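Nonaheme cytochrome C (Desulfovibrio desulfuricans, PDB 1DUW) carries electrons through a chain of covalently bound c-type hemes, probably linking periplasmic hydrogenase to further redox partners. Local coordinates at residues M16-A21 with Q144-K149; A28-A33 with T129-T134; P178-I183 with P192-H197. All blocks are in the same frame, centred on the assembly; numbering follows the deposited sequence.

From the N terminus the chain runs through strand 14-16 straight into 16-21, which meets the end of helix 139-146 in interaction 1, closing a loop of more than 120 residues. Interaction 2 is nested inside that loop: 28-33, leading into strand 33-35, meets 129-134 at the end of helix 124-130. The two adjoin, since Met16 N lies 2.7 Å from Ala33 O, a probable hydrogen bond of the small sheet, and both touch the same heme c. Interaction 3 follows in series, joining 178-183 to 192-197 in a short hairpin. It lies on the opposite side of the chain's centre, about 53 Å from interaction 1 between centres, beside a different heme.

Interaction 1 of 3, residues M16-A21 with Q144-K149; sequences MFPVSA and QGIKGK. With HEC (heme c), chain C.
Phe17 lays its ring flat against the backbone of Gly145, a CH-pi contact in which Gly145 CA sits 3.5 Å from the ring centroid and only 9° off the normal. Glycine suits this spot because a beta carbon here would run into Phe17 CZ. With chi1 at -68°, CG lies anti to the carbonyl carbon, and Phe17 CB stays 3.5 Å from Gly145 O while the ring spreads over Gly145 CA.

Apolar contact continues beside it, where Pro18 CG meets Ile146 CG1 at 3.9 Å and the two side chains cross at a slant. Val19 adds backbone packing, its CA 4.1 Å from Ile146 O.

No hydrogen bond passes between the two segments; each is braced within itself. Val19 N bonds to Phe17 O at 2.8 Å across the inverse gamma turn centred on Pro18, and Gly148, with positive phi, closes the helix in a Schellman motif. On its other flank Pro18 CB touches a heme propionate chain, 3.4 Å from heme CBA.

The segment 16-21 thus leaves strand 14-16 wedged between that heme and the last turn of helix 139-146, whose Met142 also packs on Phe17 and Pro18.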
# COMPACT_ATOMS: atom_id res chain seq x y z
N MET A 16 16.85 -4.83 8.34
CA MET A 16 16.62 -4.05 9.55
C MET A 16 16.02 -4.96 10.63
O MET A 16 15.07 -5.68 10.36
CB MET A 16 15.71 -2.87 9.28
CG MET A 16 16.21 -2.05 8.08
SD MET A 16 15.10 -0.68 7.68
CE MET A 16 15.02 0.17 9.27
N PHE A 17 16.66 -4.88 11.78
CA PHE A 17 16.32 -5.73 12.91
C PHE A 17 15.62 -5.06 14.07
O PHE A 17 15.67 -3.86 14.31
CB PHE A 17 17.63 -6.39 13.40
CG PHE A 17 18.23 -7.38 12.41
CD1 PHE A 17 19.17 -6.97 11.49
CD2 PHE A 17 17.87 -8.72 12.41
CE1 PHE A 17 19.73 -7.84 10.59
CE2 PHE A 17 18.41 -9.61 11.50
CZ PHE A 17 19.35 -9.17 10.59
N PRO A 18 14.92 -5.88 14.87
CA PRO A 18 14.21 -5.36 16.03
C PRO A 18 15.15 -5.09 17.21
O PRO A 18 15.20 -5.88 18.16
CB PRO A 18 13.24 -6.50 16.40
CG PRO A 18 13.89 -7.74 15.88
CD PRO A 18 14.74 -7.33 14.69
N VAL A 19 15.86 -3.97 17.11
CA VAL A 19 16.79 -3.53 18.15
C VAL A 19 16.04 -3.22 19.43
O VAL A 19 15.26 -2.26 19.50
CB VAL A 19 17.62 -2.32 17.68
CG1 VAL A 19 18.57 -1.83 18.75
CG2 VAL A 19 18.39 -2.68 16.41
N SER A 20 16.26 -4.05 20.46
CA SER A 20 15.58 -3.94 21.73
C SER A 20 16.51 -3.92 22.94
O SER A 20 17.62 -4.44 22.85
CB SER A 20 14.64 -5.15 21.90
OG SER A 20 14.07 -5.16 23.21
N ALA A 21 16.03 -3.36 24.05
CA ALA A 21 16.78 -3.31 25.30
C ALA A 21 16.47 -4.57 26.11
O ALA A 21 17.11 -4.93 27.09
CB ALA A 21 16.48 -2.03 26.06
N GLN A 144 22.29 -12.01 16.15
CA GLN A 144 23.35 -11.00 15.95
C GLN A 144 22.78 -9.69 15.42
O GLN A 144 23.15 -8.60 15.86
CB GLN A 144 24.43 -11.56 15.04
CG GLN A 144 25.28 -12.70 15.59
CD GLN A 144 26.33 -13.18 14.60
OE1 GLN A 144 26.04 -13.55 13.45
NE2 GLN A 144 27.59 -13.17 15.02
N GLY A 145 21.84 -9.76 14.47
CA GLY A 145 21.26 -8.51 13.99
C GLY A 145 20.53 -7.80 15.11
O GLY A 145 20.61 -6.58 15.28
N ILE A 146 19.81 -8.57 15.92
CA ILE A 146 19.10 -7.96 17.05
C ILE A 146 20.10 -7.24 17.95
O ILE A 146 19.88 -6.14 18.44
CB ILE A 146 18.33 -9.01 17.87
CG1 ILE A 146 17.07 -9.58 17.21
CG2 ILE A 146 17.99 -8.43 19.24
CD1 ILE A 146 16.39 -10.73 17.96
N LYS A 147 21.25 -7.85 18.17
CA LYS A 147 22.26 -7.25 19.02
C LYS A 147 23.11 -6.23 18.27
O LYS A 147 24.06 -5.69 18.84
CB LYS A 147 23.20 -8.33 19.58
CG LYS A 147 22.53 -9.32 20.52
CD LYS A 147 23.23 -10.68 20.51
CE LYS A 147 22.78 -11.52 21.70
NZ LYS A 147 23.16 -12.95 21.51
N GLY A 148 22.78 -5.98 17.01
CA GLY A 148 23.58 -5.03 16.25
C GLY A 148 24.97 -5.61 16.03
O GLY A 148 25.97 -4.92 15.86
N LYS A 149 25.07 -6.94 16.03
CA LYS A 149 26.42 -7.48 15.84
C LYS A 149 26.54 -8.28 14.57
O LYS A 149 27.52 -8.99 14.39
CB LYS A 149 26.81 -8.32 17.06
CG LYS A 149 26.45 -7.61 18.36
CD LYS A 149 27.70 -7.25 19.14
CE LYS A 149 27.68 -5.82 19.66
NZ LYS A 149 29.00 -5.48 20.28
FE HEC C . 6.59 -3.51 10.80
CHA HEC C . 9.25 -3.05 12.96
CHB HEC C . 4.86 -5.18 13.27
CHC HEC C . 3.86 -3.89 8.67
CHD HEC C . 8.27 -1.78 8.40
NA HEC C . 6.97 -4.01 12.73
C1A HEC C . 8.13 -3.74 13.41
C2A HEC C . 8.00 -4.30 14.73
C3A HEC C . 6.77 -4.90 14.82
C4A HEC C . 6.11 -4.71 13.55
CMA HEC C . 6.09 -5.46 16.06
CAA HEC C . 9.04 -4.06 15.83
CBA HEC C . 10.14 -5.13 15.84
CGA HEC C . 9.59 -6.50 16.22
O1A HEC C . 9.75 -7.46 15.44
O2A HEC C . 9.27 -6.66 17.43
NB HEC C . 4.75 -4.34 10.93
C1B HEC C . 4.27 -4.99 12.05
C2B HEC C . 2.94 -5.48 11.74
C3B HEC C . 2.65 -5.14 10.45
C4B HEC C . 3.80 -4.40 9.94
CMB HEC C . 2.19 -6.39 12.71
CAB HEC C . 1.43 -5.46 9.62
CBB HEC C . 0.10 -5.07 10.29
NC HEC C . 6.16 -2.93 8.91
C1C HEC C . 5.00 -3.22 8.26
C2C HEC C . 5.11 -2.66 6.92
C3C HEC C . 6.34 -2.06 6.82
C4C HEC C . 7.02 -2.23 8.08
CMC HEC C . 3.87 -2.50 6.07
CAC HEC C . 6.92 -1.33 5.62
CBC HEC C . 6.11 -0.16 5.10
ND HEC C . 8.39 -2.60 10.69
C1D HEC C . 8.97 -2.37 9.44
C2D HEC C . 10.35 -2.00 9.71
C3D HEC C . 10.62 -2.32 11.01
C4D HEC C . 9.39 -2.80 11.61
CMD HEC C . 11.27 -1.35 8.73
CAD HEC C . 11.98 -2.28 11.71
CBD HEC C . 12.87 -3.47 11.39
CGD HEC C . 12.33 -4.75 12.02
O1D HEC C . 12.47 -4.90 13.25
O2D HEC C . 11.85 -5.64 11.31

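Interaction 2 of 3, residues A28-A33 with T129-T134. With HEC (heme c), chain C.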
# COMPACT_ATOMS: atom_id res chain seq x y z
N ALA A 28 11.69 -13.72 19.28
CA ALA A 28 10.27 -13.38 19.27
C ALA A 28 10.20 -12.01 18.59
O ALA A 28 10.55 -11.02 19.21
CB ALA A 28 9.65 -13.30 20.64
N ALA A 29 9.79 -12.03 17.34
CA ALA A 29 9.76 -10.81 16.55
C ALA A 29 9.16 -11.04 15.17
O ALA A 29 8.92 -12.17 14.75
CB ALA A 29 11.21 -10.38 16.35
N MET A 30 8.96 -9.90 14.51
CA MET A 30 8.51 -9.90 13.14
C MET A 30 9.72 -10.36 12.30
O MET A 30 10.86 -10.28 12.78
CB MET A 30 8.11 -8.54 12.60
CG MET A 30 6.94 -7.88 13.30
SD MET A 30 5.39 -8.76 13.05
CE MET A 30 5.12 -8.37 11.31
N LYS A 31 9.44 -10.81 11.09
CA LYS A 31 10.53 -11.19 10.21
C LYS A 31 11.23 -9.87 9.88
O LYS A 31 10.50 -8.92 9.59
CB LYS A 31 10.00 -11.87 8.96
CG LYS A 31 11.07 -12.19 7.92
CD LYS A 31 10.43 -12.88 6.72
CE LYS A 31 9.51 -14.01 7.19
NZ LYS A 31 10.31 -15.01 7.96
N PRO A 32 12.54 -9.79 9.97
CA PRO A 32 13.24 -8.52 9.67
C PRO A 32 12.90 -8.00 8.27
O PRO A 32 12.58 -8.74 7.34
CB PRO A 32 14.70 -8.92 9.80
CG PRO A 32 14.68 -10.05 10.81
CD PRO A 32 13.48 -10.86 10.39
N ALA A 33 12.98 -6.68 8.17
CA ALA A 33 12.66 -5.95 6.95
C ALA A 33 13.86 -5.69 6.06
O ALA A 33 14.93 -5.32 6.56
CB ALA A 33 12.02 -4.60 7.33
N THR A 129 4.89 -7.64 3.27
CA THR A 129 5.54 -6.98 2.12
C THR A 129 6.84 -6.32 2.54
O THR A 129 7.84 -6.33 1.83
CB THR A 129 4.63 -5.93 1.47
OG1 THR A 129 3.42 -6.57 1.04
CG2 THR A 129 5.31 -5.39 0.22
N CYS A 130 6.85 -5.77 3.75
CA CYS A 130 8.05 -5.17 4.29
C CYS A 130 8.89 -6.14 5.10
O CYS A 130 10.13 -6.18 5.03
CB CYS A 130 7.65 -4.00 5.20
SG CYS A 130 7.11 -2.54 4.27
N HIS A 131 8.20 -6.94 5.92
CA HIS A 131 8.82 -7.95 6.78
C HIS A 131 9.11 -9.17 5.94
O HIS A 131 8.40 -10.16 6.04
CB HIS A 131 7.85 -8.30 7.91
CG HIS A 131 7.83 -7.15 8.87
ND1 HIS A 131 8.93 -6.94 9.70
CD2 HIS A 131 6.94 -6.17 9.12
CE1 HIS A 131 8.69 -5.88 10.44
NE2 HIS A 131 7.51 -5.42 10.11
N ASN A 132 10.12 -9.03 5.10
CA ASN A 132 10.41 -10.04 4.10
C ASN A 132 11.79 -10.61 3.99
O ASN A 132 12.04 -11.16 2.90
CB ASN A 132 10.11 -9.28 2.76
CG ASN A 132 11.05 -8.08 2.66
OD1 ASN A 132 11.96 -7.87 3.47
ND2 ASN A 132 10.86 -7.27 1.62
N VAL A 133 12.66 -10.51 4.99
CA VAL A 133 14.01 -11.04 4.81
C VAL A 133 13.97 -12.51 4.38
O VAL A 133 13.15 -13.29 4.87
CB VAL A 133 14.91 -10.88 6.05
CG1 VAL A 133 14.49 -11.81 7.18
CG2 VAL A 133 16.36 -11.14 5.68
N THR A 134 14.87 -12.81 3.46
CA THR A 134 15.04 -14.14 2.91
C THR A 134 15.06 -15.15 4.03
O THR A 134 15.59 -14.89 5.12
CB THR A 134 16.35 -14.25 2.10
OG1 THR A 134 16.60 -15.61 1.71
CG2 THR A 134 17.54 -13.82 2.95
FE HEC C . 6.59 -3.51 10.80
CHA HEC C . 9.25 -3.05 12.96
CHB HEC C . 4.86 -5.18 13.27
CHC HEC C . 3.86 -3.89 8.67
CHD HEC C . 8.27 -1.78 8.40
NA HEC C . 6.97 -4.01 12.73
C1A HEC C . 8.13 -3.74 13.41
C2A HEC C . 8.00 -4.30 14.73
C3A HEC C . 6.77 -4.90 14.82
C4A HEC C . 6.11 -4.71 13.55
CMA HEC C . 6.09 -5.46 16.06
CAA HEC C . 9.04 -4.06 15.83
CBA HEC C . 10.14 -5.13 15.84
CGA HEC C . 9.59 -6.50 16.22
O1A HEC C . 9.75 -7.46 15.44
O2A HEC C . 9.27 -6.66 17.43
NB HEC C . 4.75 -4.34 10.93
C1B HEC C . 4.27 -4.99 12.05
C2B HEC C . 2.94 -5.48 11.74
C3B HEC C . 2.65 -5.14 10.45
C4B HEC C . 3.80 -4.40 9.94
CMB HEC C . 2.19 -6.39 12.71
CAB HEC C . 1.43 -5.46 9.62
CBB HEC C . 0.10 -5.07 10.29
NC HEC C . 6.16 -2.93 8.91
C1C HEC C . 5.00 -3.22 8.26
C2C HEC C . 5.11 -2.66 6.92
C3C HEC C . 6.34 -2.06 6.82
C4C HEC C . 7.02 -2.23 8.08
CMC HEC C . 3.87 -2.50 6.07
CAC HEC C . 6.92 -1.33 5.62
CBC HEC C . 6.11 -0.16 5.10
ND HEC C . 8.39 -2.60 10.69
C1D HEC C . 8.97 -2.37 9.44
C2D HEC C . 10.35 -2.00 9.71
C3D HEC C . 10.62 -2.32 11.01
C4D HEC C . 9.39 -2.80 11.61
CMD HEC C . 11.27 -1.35 8.73
CAD HEC C . 11.98 -2.28 11.71
CBD HEC C . 12.87 -3.47 11.39
CGD HEC C . 12.33 -4.75 12.02
O1D HEC C . 12.47 -4.90 13.25
O2D HEC C . 11.85 -5.64 11.31
O HOH W 1 13.04 -15.06 7.12
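His131 and Lys31 meet where the contact is tight: His131 ND1 donates to Lys31 O at a short 2.5 Å, with the carbonyl oxygen 9° out of the ring plane. This bond helps fix the rotation of an imidazole whose NE2 binds the heme iron at 2.2 Å, and it could make the ligand more electron-donating. Met30 lies over one ring face, CB 3.7 Å from the centroid; bent at chi2 (-67°) and chi3, its flexible chain doubles back so that CG and CE rest on the porphyrin. Met30 N donates to heme O1A at 2.7 Å, while Cys130 SG is bound covalently to heme CAC.

Next to the imidazole, Val133 N donates to Pro32 O at 2.9 Å, and Val133 CG1 presses on Pro32 CD at 3.5 Å, tighter than usual for carbons. Pro32, which has no N-H to satisfy, suits this buried place.

Only toward its exposed end does the Lys31 side chain become loosely held. The aliphatic stem still packs on Val133, and Lys31 CD lies 3.3 Å from Val133 O; beyond it Lys31 NZ donates to a water, which lies 2.9 Å from Val133 O.

His81 supplies the second iron ligand. The contact joins the end of helix 124-130 to the approach to strand 33-35, where Asn132 OD1 accepts from Val34 N; helix 152-165 packs on Asn132 and Val133, and Met142 of helix 139-146 on Pro32.

Interaction 3 of 3, residues P178-I183 with P192-H197; sequences PYKVSI and PSNFTH. With HEC (heme c), chain I.
Pro178 rests its ring over one face of His197, with CG 3.6 Å from the imidazole centroid and 9° off the normal, a CH-pi contact centred on the ring. The compact pyrrolidine also reaches the porphyrin, its CD 3.4 Å from heme CHB, so it fills the corner between ligand and macrocycle. Val181 lies alongside the same histidine: its CG2, anti to the carbonyl carbon, comes within 3.4 Å of His197 CD2, while CG1 is turned to the heme. Between them, these two residues should limit the tilt of the imidazole, whose NE2 binds the iron at 2.2 Å. The remaining ring nitrogen is satisfied through water, since His197 ND1 donates to a water that in turn donates to Pro178 O, bridging the two segments.

Four backbone hydrogen bonds hold the strands together, two around the pair Val181-Phe195 and two around Ile183-Ser193. In the first, Val181 N reaches Phe195 O at 2.9 Å and Phe195 N returns to Val181 O at 2.8 Å. Ser182 and Asn194 form the non-hydrogen-bonded pair between them. Their polar side chains suit the exposed face, where Ser182 OG lies 3.3 Å from Pro192 CB and Asn194 lies across the stem of Lys180.

The face carrying Val181, Ile183 and Phe195 is mainly apolar and looks to the heme. Ile183 CD1 packs on Phe195 CB, and Phe195, with CG anti to the backbone N (chi1 -173°), extends its ring to heme CHD. Ser193 is the exception on this face, its OG bonded to Cys287 O.

His229 completes the iron coordination, giving the bis-histidine heme site characteristic of class III cytochromes c, with a two-stranded antiparallel hairpin leading into the ligand at the start of helix 197-208.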
# COMPACT_ATOMS: atom_id res chain seq x y z
N PRO A 178 -14.95 -9.35 -16.84
CA PRO A 178 -15.88 -9.15 -17.96
C PRO A 178 -15.49 -7.97 -18.87
O PRO A 178 -14.83 -7.00 -18.50
CB PRO A 178 -17.20 -8.85 -17.26
CG PRO A 178 -16.86 -8.48 -15.86
CD PRO A 178 -15.57 -9.16 -15.52
N TYR A 179 -15.92 -8.04 -20.12
CA TYR A 179 -15.60 -6.98 -21.09
C TYR A 179 -16.34 -5.70 -20.70
O TYR A 179 -15.70 -4.69 -20.43
CB TYR A 179 -15.94 -7.47 -22.49
CG TYR A 179 -16.09 -6.44 -23.58
CD1 TYR A 179 -15.07 -5.57 -23.93
CD2 TYR A 179 -17.29 -6.36 -24.28
CE1 TYR A 179 -15.26 -4.65 -24.95
CE2 TYR A 179 -17.48 -5.44 -25.29
CZ TYR A 179 -16.46 -4.58 -25.62
OH TYR A 179 -16.67 -3.67 -26.63
N LYS A 180 -17.65 -5.76 -20.64
CA LYS A 180 -18.59 -4.73 -20.25
C LYS A 180 -19.61 -5.30 -19.26
O LYS A 180 -19.85 -6.51 -19.19
CB LYS A 180 -19.30 -4.14 -21.46
CG LYS A 180 -18.38 -3.35 -22.39
CD LYS A 180 -19.21 -2.43 -23.28
CE LYS A 180 -18.37 -1.88 -24.42
NZ LYS A 180 -19.10 -0.83 -25.17
N VAL A 181 -20.22 -4.45 -18.45
CA VAL A 181 -21.22 -4.92 -17.51
C VAL A 181 -22.41 -3.96 -17.59
O VAL A 181 -22.19 -2.76 -17.37
CB VAL A 181 -20.77 -4.99 -16.04
CG1 VAL A 181 -21.88 -5.56 -15.15
CG2 VAL A 181 -19.51 -5.83 -15.89
N SER A 182 -23.57 -4.52 -17.88
CA SER A 182 -24.78 -3.72 -17.92
C SER A 182 -25.28 -3.58 -16.48
O SER A 182 -25.93 -4.50 -15.99
CB SER A 182 -25.86 -4.33 -18.80
OG SER A 182 -27.07 -3.59 -18.66
N ILE A 183 -24.97 -2.50 -15.80
CA ILE A 183 -25.39 -2.31 -14.41
C ILE A 183 -26.83 -1.84 -14.43
O ILE A 183 -27.11 -0.67 -14.71
CB ILE A 183 -24.48 -1.33 -13.67
CG1 ILE A 183 -23.00 -1.70 -13.77
CG2 ILE A 183 -24.88 -1.16 -12.21
CD1 ILE A 183 -22.11 -0.80 -12.94
N PRO A 192 -29.79 1.19 -18.08
CA PRO A 192 -28.69 0.62 -17.31
C PRO A 192 -27.39 1.33 -17.67
O PRO A 192 -27.22 1.85 -18.78
CB PRO A 192 -28.58 -0.81 -17.86
CG PRO A 192 -29.97 -1.11 -18.32
CD PRO A 192 -30.42 0.19 -18.95
N SER A 193 -26.45 1.35 -16.73
CA SER A 193 -25.15 1.97 -17.05
C SER A 193 -24.32 0.90 -17.74
O SER A 193 -23.98 -0.14 -17.16
CB SER A 193 -24.52 2.54 -15.79
OG SER A 193 -23.23 3.08 -15.96
N ASN A 194 -23.99 1.09 -19.02
CA ASN A 194 -23.18 0.07 -19.71
C ASN A 194 -21.72 0.31 -19.37
O ASN A 194 -21.00 1.03 -20.07
CB ASN A 194 -23.45 0.17 -21.21
CG ASN A 194 -23.05 -1.07 -21.98
OD1 ASN A 194 -23.11 -1.08 -23.22
ND2 ASN A 194 -22.63 -2.10 -21.26
N PHE A 195 -21.25 -0.24 -18.26
CA PHE A 195 -19.90 -0.04 -17.77
C PHE A 195 -18.80 -0.70 -18.59
O PHE A 195 -18.91 -1.90 -18.84
CB PHE A 195 -19.83 -0.60 -16.34
CG PHE A 195 -18.56 -0.34 -15.57
CD1 PHE A 195 -18.00 0.93 -15.47
CD2 PHE A 195 -17.93 -1.38 -14.91
CE1 PHE A 195 -16.85 1.14 -14.74
CE2 PHE A 195 -16.77 -1.16 -14.18
CZ PHE A 195 -16.21 0.10 -14.09
N THR A 196 -17.80 0.11 -18.93
CA THR A 196 -16.64 -0.35 -19.69
C THR A 196 -15.64 -0.98 -18.73
O THR A 196 -14.52 -0.51 -18.51
CB THR A 196 -15.92 0.75 -20.50
OG1 THR A 196 -15.57 1.87 -19.67
CG2 THR A 196 -16.86 1.27 -21.60
N HIS A 197 -16.10 -2.08 -18.15
CA HIS A 197 -15.37 -2.85 -17.16
C HIS A 197 -13.96 -3.19 -17.59
O HIS A 197 -12.99 -2.87 -16.91
CB HIS A 197 -16.18 -4.13 -16.90
CG HIS A 197 -15.76 -4.85 -15.66
ND1 HIS A 197 -14.49 -5.37 -15.52
CD2 HIS A 197 -16.44 -5.16 -14.52
CE1 HIS A 197 -14.39 -5.96 -14.33
NE2 HIS A 197 -15.56 -5.83 -13.75
FE HEC I . -15.84 -6.16 -11.56
CHA HEC I . -19.25 -6.71 -11.94
CHB HEC I . -15.23 -9.51 -12.20
CHC HEC I . -12.45 -5.62 -11.18
CHD HEC I . -16.48 -2.85 -10.92
NA HEC I . -16.98 -7.77 -11.98
C1A HEC I . -18.35 -7.74 -12.08
C2A HEC I . -18.77 -9.09 -12.39
C3A HEC I . -17.66 -9.88 -12.47
C4A HEC I . -16.51 -9.04 -12.20
CMA HEC I . -17.57 -11.36 -12.72
CAA HEC I . -20.22 -9.35 -12.80
CBA HEC I . -20.38 -9.41 -14.32
CGA HEC I . -21.84 -9.67 -14.67
O1A HEC I . -22.13 -9.46 -15.87
O2A HEC I . -22.66 -9.65 -13.73
NB HEC I . -14.18 -7.32 -11.66
C1B HEC I . -14.17 -8.67 -11.94
C2B HEC I . -12.79 -9.12 -11.93
C3B HEC I . -11.99 -8.04 -11.64
C4B HEC I . -12.87 -6.90 -11.48
CMB HEC I . -12.39 -10.57 -12.11
CAB HEC I . -10.48 -7.96 -11.59
CBB HEC I . -9.76 -8.54 -12.80
NC HEC I . -14.69 -4.56 -11.14
C1C HEC I . -13.33 -4.57 -11.03
C2C HEC I . -12.94 -3.21 -10.72
C3C HEC I . -14.05 -2.44 -10.65
C4C HEC I . -15.19 -3.31 -10.83
CMC HEC I . -11.49 -2.78 -10.63
CAC HEC I . -14.19 -0.97 -10.34
CBC HEC I . -13.28 -0.07 -11.20
ND HEC I . -17.50 -5.01 -11.44
C1D HEC I . -17.54 -3.75 -10.90
C2D HEC I . -18.92 -3.29 -10.98
C3D HEC I . -19.66 -4.29 -11.54
C4D HEC I . -18.78 -5.41 -11.75
CMD HEC I . -19.37 -1.90 -10.63
CAD HEC I . -21.17 -4.43 -11.37
CBD HEC I . -21.56 -5.17 -10.09
CGD HEC I . -23.03 -5.03 -9.75
O1D HEC I . -23.49 -5.66 -8.76
O2D HEC I . -23.72 -4.19 -10.37
O HOH W 2 -12.48 -6.77 -16.99